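Local coordinates for protein putative tautomerase (Streptomyces achromogenes, PDB 3RY0) that is a putative tautomerase of the small beta-alpha-beta family related to MIF, assembling from six copies of one short chain, at residues E48-F51 with S56-E59. Residues are numbered along the deposited sequence; the frame is centred on the assembly and turned at random.
Sequences ERWF and SVAE
The CB of Ser56 lies over one face of the Phe51 ring, 3.9 Å from Phe51 CE1, while the backbone N of Ser56 stands 3.5 Å from Phe51 CD1. The two residues form an antiparallel, non-hydrogen-bonded pair whose side chains diverge at the root; with CG beside its own backbone N (chi1 -58°), Phe51 nevertheless brings the ring back against Ser56. Next to this pair the Trp50 carbonyl points almost straight at the first helical amide and accepts a hydrogen bond from it, Val57 N to Trp50 O at 2.8 Å, and Ser56 CA adds a CH...O contact to the same oxygen at 3.2 Å. Trp50 and Val57 run side by side in the same direction, the Val57 CG2 methyl meeting the indole obliquely, 3.7 Å from Trp50 CD1. At the outer end, the bent Glu48 chain brings OE2 to 3.8 Å from Ala58 CB. Ser56 is also the N-cap of helix 57-62, its OG accepting from Glu59 N at 3.0 Å. The contact thus joins the C-terminal beta-hairpin to the helix that follows it. Trp50 and Val57 both reach Leu8 of strand 2-8, and Trp50 and Phe51 pair with a strand of a second subunit, carrying the sheet across the interface.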
loop_
_atom_site.group_PDB
_atom_site.type_symbol
_atom_site.label_atom_id
_atom_site.label_comp_id
_atom_site.label_asym_id
_atom_site.label_seq_id
_atom_site.Cartn_x
_atom_site.Cartn_y
_atom_site.Cartn_z
ATOM N N GLU A 48 11.206 -8.384 13.265
ATOM C CA GLU A 48 10.216 -9.269 13.891
ATOM C C GLU A 48 8.920 -9.196 13.153
ATOM O O GLU A 48 8.039 -10.031 13.372
ATOM C CB GLU A 48 9.953 -8.856 15.357
ATOM C CG GLU A 48 11.126 -9.005 16.275
ATOM C CD GLU A 48 12.187 -7.964 16.155
ATOM O OE1 GLU A 48 11.906 -6.838 15.608
ATOM O OE2 GLU A 48 13.314 -8.334 16.590
ATOM N N ARG A 49 8.763 -8.234 12.219
ATOM C CA ARG A 49 7.486 -8.029 11.535
ATOM C C ARG A 49 7.603 -8.270 10.061
ATOM O O ARG A 49 6.656 -7.978 9.272
ATOM C CB ARG A 49 6.945 -6.644 11.831
ATOM C CG ARG A 49 6.603 -6.453 13.272
ATOM C CD ARG A 49 5.860 -5.129 13.489
ATOM N NE ARG A 49 5.711 -4.922 14.932
ATOM C CZ ARG A 49 5.741 -3.730 15.539
ATOM N NH1 ARG A 49 5.970 -2.615 14.840
ATOM N NH2 ARG A 49 5.613 -3.668 16.868
ATOM N N TRP A 50 8.681 -8.884 9.591
ATOM C CA TRP A 50 8.925 -9.246 8.191
ATOM C C TRP A 50 9.115 -10.696 8.175
ATOM O O TRP A 50 10.054 -11.183 8.870
ATOM C CB TRP A 50 10.152 -8.500 7.695
ATOM C CG TRP A 50 10.427 -8.628 6.231
ATOM C CD1 TRP A 50 10.510 -9.771 5.442
ATOM C CD2 TRP A 50 10.679 -7.535 5.325
ATOM N NE1 TRP A 50 10.799 -9.473 4.130
ATOM C CE2 TRP A 50 10.902 -8.078 4.040
ATOM C CE3 TRP A 50 10.845 -6.143 5.515
ATOM C CZ2 TRP A 50 11.195 -7.275 2.935
ATOM C CZ3 TRP A 50 11.097 -5.377 4.398
ATOM C CH2 TRP A 50 11.241 -5.928 3.139
ATOM N N PHE A 51 8.299 -11.436 7.451
ATOM C CA PHE A 51 8.391 -12.957 7.400
ATOM C C PHE A 51 8.708 -13.417 5.993
ATOM O O PHE A 51 8.220 -12.887 5.001
ATOM C CB PHE A 51 7.051 -13.590 7.858
ATOM C CG PHE A 51 6.622 -13.178 9.266
ATOM C CD1 PHE A 51 6.821 -14.086 10.283
ATOM C CD2 PHE A 51 5.987 -11.909 9.530
ATOM C CE1 PHE A 51 6.500 -13.732 11.534
ATOM C CE2 PHE A 51 5.689 -11.540 10.778
ATOM C CZ PHE A 51 5.933 -12.476 11.869
ATOM N N SER A 56 10.093 -15.030 10.949
ATOM C CA SER A 56 10.496 -13.606 10.864
ATOM C C SER A 56 11.940 -13.498 10.514
ATOM O O SER A 56 12.745 -14.465 10.726
ATOM C CB SER A 56 10.237 -12.895 12.181
ATOM O OG SER A 56 11.211 -13.290 13.104
ATOM N N VAL A 57 12.371 -12.410 9.905
ATOM C CA VAL A 57 13.816 -12.111 9.648
ATOM C C VAL A 57 14.587 -12.233 10.946
ATOM O O VAL A 57 15.689 -12.792 10.923
ATOM C CB VAL A 57 13.931 -10.759 8.984
ATOM C CG1 VAL A 57 15.444 -10.386 8.864
ATOM C CG2 VAL A 57 13.336 -10.837 7.523
ATOM N N ALA A 58 14.039 -11.779 12.041
ATOM C CA ALA A 58 14.747 -11.933 13.337
ATOM C C ALA A 58 15.012 -13.389 13.600
ATOM O O ALA A 58 16.180 -13.710 13.979
ATOM C CB ALA A 58 13.908 -11.332 14.405
ATOM N N GLU A 59 14.010 -14.249 13.429
ATOM C CA GLU A 59 14.158 -15.762 13.734
ATOM C C GLU A 59 15.145 -16.384 12.767
ATOM O O GLU A 59 16.050 -17.167 13.206
ATOM C CB GLU A 59 12.778 -16.433 13.688
ATOM C CG GLU A 59 12.759 -17.944 14.152
ATOM C CD GLU A 59 11.375 -18.633 14.244
ATOM O OE1 GLU A 59 11.358 -19.882 14.328
ATOM O OE2 GLU A 59 10.298 -18.011 14.301
#